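Endo-1,3-beta-glucanase (Streptomyces sioyaensis, PDB 3DGT) hydrolyses internal beta-1,3 linkages of 1,3-beta-glucans, with the chain described here being its family 16 glycoside hydrolase catalytic domain. Local coordinates at residues 11-16 with 90-95; 194-199 with 205-210. All coordinates share one frame; numbering follows the deposited sequence.

How the contacts relate
Contact 1 (11-16 with 90-95) comes first along the chain and is closed before contact 2 (194-199 with 205-210) begins; their centres lie about 14 Å apart. They reach the same beta layer of the beta-sandwich that family 16 enzymes share, in the strand order 9-15, 266-276, 99-107, 191-198, 205-210. Contact 1 packs the loop ahead of strand 99-107 against strand 9-15, and contact 2 is the hairpin farther across the layer. The two meet directly: Pro94 CD lies 3.4 Å from Trp197 CE3, and Pro94 O is probably hydrogen-bonded to Arg199 NH1. The 90-95 loop thus ties the N-terminal strand to the hairpin.

Contact 1: 11-16 with 90-95; sequences QVFLDD and TDFQPP. With MG (magnesium ion), chain B.
Phe13 and Phe92 make the tight part of this contact. Their rings form an offset edge-to-face pair, the edge of Phe92 turned toward the face of Phe13, with centroids 5.8 Å apart and planes at 69°. The leading atom is Phe92 CZ, which stands 4.0 Å from Phe13 CG, while the neighbouring CE1 settles 3.8 Å from Phe13 CB. With chi1 at 174°, the Phe13 ring extends opposite its own backbone nitrogen, and this turns its face to the incoming edge of Phe92. Both rings are buried, and Phe92 also packs on Leu100 of strand 99-107.

Val12 finishes the apolar patch from the side: its CG1 methyl lies near the plane of the Phe92 ring, at the edge, 4.0 Å from CD1. Val12 and Phe13 form a classic beta bulge opposite Val273, which helps explain how two consecutive residues can both direct side chains at the same phenylalanine.

Toward solvent the packing gives way to charge. Val12 is partly exposed and Asp91 fully so, and the two segments are joined there indirectly: Arg89 donates to Val12 O and forms a salt bridge with Asp91.

At the far end of 11-16 the chain binds magnesium. Asp16 holds the ion with both its carbonyl O and its OD1, each at 2.1 Å; a water and three further atoms, among them the backbone oxygens of Gly66 and Asp269, complete the site. Asp15 stays inside, its OD2 bonded to Trp30 and Asn29.

The chemistry is thus divided: dispersion and ring electrostatics, without any direct hydrogen bond between the segments, hold the loop to the strand, whereas directional bonds to the metal fix Asp16, just past the end of the same strand.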
loop_
_atom_site.group_PDB
_atom_site.type_symbol
_atom_site.label_atom_id
_atom_site.label_comp_id
_atom_site.label_asym_id
_atom_site.label_seq_id
_atom_site.Cartn_x
_atom_site.Cartn_y
_atom_site.Cartn_z
ATOM N N GLN A 11 18.849 -4.672 -7.647
ATOM C CA GLN A 11 17.906 -5.064 -6.612
ATOM C C GLN A 11 18.295 -4.483 -5.259
ATOM O O GLN A 11 19.417 -4.668 -4.787
ATOM C CB GLN A 11 17.835 -6.582 -6.518
ATOM C CG GLN A 11 16.867 -7.084 -5.456
ATOM C CD GLN A 11 16.782 -8.592 -5.429
ATOM O OE1 GLN A 11 16.465 -9.224 -6.439
ATOM N NE2 GLN A 11 17.064 -9.180 -4.270
ATOM N N VAL A 12 17.343 -3.797 -4.636
ATOM C CA VAL A 12 17.509 -3.279 -3.277
ATOM C C VAL A 12 16.789 -4.186 -2.276
ATOM O O VAL A 12 17.312 -4.472 -1.205
ATOM C CB VAL A 12 16.971 -1.828 -3.180
ATOM C CG1 VAL A 12 17.040 -1.315 -1.758
ATOM C CG2 VAL A 12 17.752 -0.901 -4.112
ATOM N N PHE A 13 15.590 -4.641 -2.637
ATOM C CA PHE A 13 14.773 -5.491 -1.760
ATOM C C PHE A 13 13.934 -6.398 -2.632
ATOM O O PHE A 13 13.370 -5.953 -3.629
ATOM C CB PHE A 13 13.842 -4.622 -0.897
ATOM C CG PHE A 13 12.845 -5.404 -0.063
ATOM C CD1 PHE A 13 13.169 -5.806 1.225
ATOM C CD2 PHE A 13 11.577 -5.726 -0.563
ATOM C CE1 PHE A 13 12.254 -6.519 2.014
ATOM C CE2 PHE A 13 10.654 -6.433 0.217
ATOM C CZ PHE A 13 10.991 -6.828 1.504
ATOM N N LEU A 14 13.827 -7.662 -2.257
ATOM C CA LEU A 14 12.839 -8.530 -2.888
ATOM C C LEU A 14 12.353 -9.564 -1.899
ATOM O O LEU A 14 13.141 -10.335 -1.365
ATOM C CB LEU A 14 13.399 -9.223 -4.140
ATOM C CG LEU A 14 12.480 -10.276 -4.788
ATOM C CD1 LEU A 14 11.221 -9.651 -5.374
ATOM C CD2 LEU A 14 13.227 -11.043 -5.861
ATOM N N ASP A 15 11.048 -9.580 -1.655
ATOM C CA ASP A 15 10.438 -10.731 -0.996
ATOM C C ASP A 15 9.394 -11.263 -1.945
ATOM O O ASP A 15 8.413 -10.575 -2.254
ATOM C CB ASP A 15 9.793 -10.364 0.346
ATOM C CG ASP A 15 9.456 -11.585 1.186
ATOM O OD1 ASP A 15 9.298 -12.698 0.631
ATOM O OD2 ASP A 15 9.351 -11.423 2.419
ATOM N N ASP A 16 9.640 -12.476 -2.433
ATOM C CA ASP A 16 8.751 -13.136 -3.369
ATOM C C ASP A 16 7.804 -14.137 -2.690
ATOM O O ASP A 16 7.063 -14.856 -3.374
ATOM C CB ASP A 16 9.553 -13.795 -4.507
ATOM C CG ASP A 16 8.975 -13.489 -5.882
ATOM O OD1 ASP A 16 7.748 -13.613 -6.040
ATOM O OD2 ASP A 16 9.751 -13.135 -6.803
ATOM N N THR A 90 13.363 0.752 6.696
ATOM C CA THR A 90 12.795 2.083 6.548
ATOM C C THR A 90 13.668 2.958 5.657
ATOM O O THR A 90 13.442 4.161 5.573
ATOM C CB THR A 90 12.670 2.809 7.904
ATOM O OG1 THR A 90 13.965 2.936 8.511
ATOM C CG2 THR A 90 11.751 2.059 8.841
ATOM N N ASP A 91 14.639 2.354 4.982
ATOM C CA ASP A 91 15.724 3.124 4.356
ATOM C C ASP A 91 15.523 3.475 2.883
ATOM O O ASP A 91 16.327 4.212 2.324
ATOM C CB ASP A 91 17.053 2.390 4.524
ATOM C CG ASP A 91 17.028 1.007 3.926
ATOM O OD1 ASP A 91 16.583 0.076 4.634
ATOM O OD2 ASP A 91 17.457 0.845 2.758
ATOM N N PHE A 92 14.467 2.946 2.259
ATOM C CA PHE A 92 14.259 3.073 0.812
ATOM C C PHE A 92 14.166 4.525 0.361
ATOM O O PHE A 92 13.242 5.235 0.739
ATOM C CB PHE A 92 12.994 2.327 0.384
ATOM C CG PHE A 92 12.953 0.876 0.826
ATOM C CD1 PHE A 92 13.996 0.010 0.531
ATOM C CD2 PHE A 92 11.856 0.380 1.525
ATOM C CE1 PHE A 92 13.951 -1.331 0.930
ATOM C CE2 PHE A 92 11.799 -0.960 1.930
ATOM C CZ PHE A 92 12.851 -1.810 1.638
ATOM N N GLN A 93 15.146 4.938 -0.444
ATOM C CA GLN A 93 15.281 6.302 -0.955
ATOM C C GLN A 93 16.416 6.303 -1.966
ATOM O O GLN A 93 17.535 5.917 -1.627
ATOM C CB GLN A 93 15.626 7.278 0.181
ATOM C CG GLN A 93 15.830 8.728 -0.281
ATOM C CD GLN A 93 16.352 9.643 0.807
ATOM O OE1 GLN A 93 16.775 9.191 1.866
ATOM N NE2 GLN A 93 16.339 10.938 0.537
ATOM N N PRO A 94 16.148 6.761 -3.202
ATOM C CA PRO A 94 17.233 6.826 -4.172
ATOM C C PRO A 94 18.139 7.999 -3.847
ATOM O O PRO A 94 17.677 8.978 -3.268
ATOM C CB PRO A 94 16.513 7.100 -5.488
ATOM C CG PRO A 94 15.263 7.820 -5.108
ATOM C CD PRO A 94 14.879 7.273 -3.743
ATOM N N PRO A 95 19.433 7.914 -4.215
ATOM C CA PRO A 95 20.236 9.122 -4.008
ATOM C C PRO A 95 19.887 10.175 -5.042
ATOM O O PRO A 95 19.262 9.852 -6.054
ATOM C CB PRO A 95 21.665 8.628 -4.230
ATOM C CG PRO A 95 21.500 7.475 -5.174
ATOM C CD PRO A 95 20.227 6.801 -4.745
HETATM MG MG MG B . 6.118 -14.610 -5.212
HETATM O O HOH W 1 6.928 -16.361 -5.947
#

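Contact 2: 194-199 with 205-210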
loop_
_atom_site.group_PDB
_atom_site.type_symbol
_atom_site.label_atom_id
_atom_site.label_comp_id
_atom_site.label_asym_id
_atom_site.label_seq_id
_atom_site.Cartn_x
_atom_site.Cartn_y
_atom_site.Cartn_z
ATOM N N THR A 194 3.301 -0.006 -9.434
ATOM C CA THR A 194 4.676 0.496 -9.370
ATOM C C THR A 194 4.726 1.987 -9.083
ATOM O O THR A 194 3.935 2.767 -9.621
ATOM C CB THR A 194 5.409 0.237 -10.713
ATOM O OG1 THR A 194 5.239 -1.134 -11.090
ATOM C CG2 THR A 194 6.904 0.542 -10.612
ATOM N N MET A 195 5.666 2.364 -8.226
ATOM C CA MET A 195 5.980 3.755 -7.960
ATOM C C MET A 195 7.425 3.966 -8.390
ATOM O O MET A 195 8.316 3.261 -7.913
ATOM C CB MET A 195 5.811 4.027 -6.464
ATOM C CG MET A 195 5.978 5.481 -6.013
ATOM S SD MET A 195 7.686 6.096 -6.030
ATOM C CE MET A 195 8.506 4.953 -4.933
ATOM N N GLU A 196 7.643 4.899 -9.321
ATOM C CA GLU A 196 8.991 5.331 -9.660
ATOM C C GLU A 196 9.256 6.722 -9.088
ATOM O O GLU A 196 8.509 7.669 -9.339
ATOM C CB GLU A 196 9.256 5.302 -11.169
ATOM C CG GLU A 196 10.650 5.834 -11.524
ATOM C CD GLU A 196 10.932 5.835 -13.004
ATOM O OE1 GLU A 196 11.123 4.752 -13.578
ATOM O OE2 GLU A 196 10.994 6.925 -13.590
ATOM N N TRP A 197 10.326 6.807 -8.307
ATOM C CA TRP A 197 10.742 8.018 -7.634
ATOM C C TRP A 197 11.991 8.477 -8.374
ATOM O O TRP A 197 13.046 7.829 -8.308
ATOM C CB TRP A 197 11.041 7.647 -6.190
ATOM C CG TRP A 197 11.464 8.726 -5.222
ATOM C CD1 TRP A 197 11.774 10.039 -5.474
ATOM C CD2 TRP A 197 11.689 8.518 -3.830
ATOM N NE1 TRP A 197 12.147 10.667 -4.296
ATOM C CE2 TRP A 197 12.106 9.746 -3.279
ATOM C CE3 TRP A 197 11.557 7.403 -2.987
ATOM C CZ2 TRP A 197 12.402 9.887 -1.921
ATOM C CZ3 TRP A 197 11.857 7.540 -1.644
ATOM C CH2 TRP A 197 12.265 8.774 -1.123
ATOM N N ASP A 198 11.844 9.578 -9.107
ATOM C CA ASP A 198 12.840 10.049 -10.063
ATOM C C ASP A 198 13.538 11.305 -9.546
ATOM O O ASP A 198 12.968 12.402 -9.557
ATOM C CB ASP A 198 12.145 10.315 -11.404
ATOM C CG ASP A 198 13.108 10.623 -12.524
ATOM O OD1 ASP A 198 14.308 10.816 -12.241
ATOM O OD2 ASP A 198 12.659 10.671 -13.695
ATOM N N ARG A 199 14.772 11.136 -9.083
ATOM C CA ARG A 199 15.569 12.273 -8.626
ATOM C C ARG A 199 16.607 12.668 -9.673
ATOM O O ARG A 199 17.587 13.347 -9.350
ATOM C CB ARG A 199 16.249 11.939 -7.290
ATOM C CG ARG A 199 15.261 11.652 -6.155
ATOM C CD ARG A 199 15.977 11.474 -4.829
ATOM N NE ARG A 199 16.436 12.762 -4.312
ATOM C CZ ARG A 199 17.222 12.901 -3.248
ATOM N NH1 ARG A 199 17.670 11.826 -2.612
ATOM N NH2 ARG A 199 17.578 14.111 -2.830
ATOM N N ALA A 205 10.279 14.013 -9.646
ATOM C CA ALA A 205 8.957 13.469 -9.942
ATOM C C ALA A 205 8.756 12.100 -9.339
ATOM O O ALA A 205 9.703 11.331 -9.164
ATOM C CB ALA A 205 8.731 13.408 -11.446
ATOM N N ILE A 206 7.502 11.817 -9.027
ATOM C CA ILE A 206 7.077 10.490 -8.604
ATOM C C ILE A 206 5.981 10.042 -9.579
ATOM O O ILE A 206 5.026 10.787 -9.837
ATOM C CB ILE A 206 6.630 10.496 -7.123
ATOM C CG1 ILE A 206 7.876 10.698 -6.241
ATOM C CG2 ILE A 206 5.856 9.205 -6.766
ATOM C CD1 ILE A 206 7.594 10.996 -4.770
ATOM N N ARG A 207 6.147 8.859 -10.173
ATOM C CA ARG A 207 5.171 8.357 -11.141
ATOM C C ARG A 207 4.594 7.036 -10.687
ATOM O O ARG A 207 5.338 6.119 -10.337
ATOM C CB ARG A 207 5.748 8.220 -12.564
ATOM C CG ARG A 207 7.063 7.479 -12.704
ATOM C CD ARG A 207 7.722 7.747 -14.062
ATOM N NE ARG A 207 7.876 9.177 -14.300
ATOM C CZ ARG A 207 9.024 9.853 -14.240
ATOM N NH1 ARG A 207 10.173 9.242 -13.989
ATOM N NH2 ARG A 207 9.014 11.156 -14.446
ATOM N N PHE A 208 3.266 6.959 -10.679
ATOM C CA PHE A 208 2.561 5.732 -10.324
ATOM C C PHE A 208 2.012 5.063 -11.566
ATOM O O PHE A 208 1.408 5.729 -12.426
ATOM C CB PHE A 208 1.395 6.028 -9.389
ATOM C CG PHE A 208 1.794 6.655 -8.077
ATOM C CD1 PHE A 208 2.191 5.861 -7.001
ATOM C CD2 PHE A 208 1.737 8.032 -7.904
ATOM C CE1 PHE A 208 2.528 6.449 -5.785
ATOM C CE2 PHE A 208 2.071 8.621 -6.683
ATOM C CZ PHE A 208 2.470 7.829 -5.628
ATOM N N SER A 209 2.225 3.751 -11.650
ATOM C CA SER A 209 1.770 2.967 -12.799
ATOM C C SER A 209 1.097 1.663 -12.397
ATOM O O SER A 209 1.301 1.153 -11.291
ATOM C CB SER A 209 2.935 2.689 -13.747
ATOM O OG SER A 209 4.005 2.044 -13.086
ATOM N N VAL A 210 0.288 1.144 -13.315
ATOM C CA VAL A 210 -0.284 -0.190 -13.198
ATOM C C VAL A 210 0.014 -0.930 -14.495
ATOM O O VAL A 210 -0.207 -0.406 -15.585
ATOM C CB VAL A 210 -1.810 -0.172 -12.868
ATOM C CG1 VAL A 210 -2.609 0.614 -13.919
ATOM C CG2 VAL A 210 -2.350 -1.605 -12.741
#
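Met195, Ile206 and Phe208 form the apolar centre of this antiparallel hairpin. The Met195 chain, bent at chi2 and chi3, brings CG to 3.6 Å from Phe208 CE1 and lays SD 3.7 Å from Ile206 CG2. Next along the same face, Ile206 reaches CD1 over one face of the Trp197 indole, which also meets the ring of Phe236 nearly at right angles.

Six near-straight backbone hydrogen bonds join the strands, two in each of the pairs Thr194-Ser209, Glu196-Arg207 and Asp198-Ala205. The side chains of these pairs occupy the other face, where the hairpin turns polar. Arg207 starts with CG between its backbone N and carbonyl carbon (chi1 50°) and bends at chi3, which brings the edge of the guanidinium to the carboxylates of the neighbouring strand. There NH1 takes two carboxylates: Asp198 OD2 at 2.9 Å, met on its anti side by a bond of 174°, and Glu196 OE2 at a very short 2.5 Å. The Glu196 carboxylate stands almost perpendicular to the guanidinium plane.

Replacing Arg207 by a leucine would probably leave both OE2 and OD2 without their cationic mate and set two nearby negative charges against each other. The remaining oxygens have their own partners, Arg101 for Glu196 OE1 and Ser200 for Asp198 OD1; Arg207, with Arg101, probably offsets the negative charge gathered on this face.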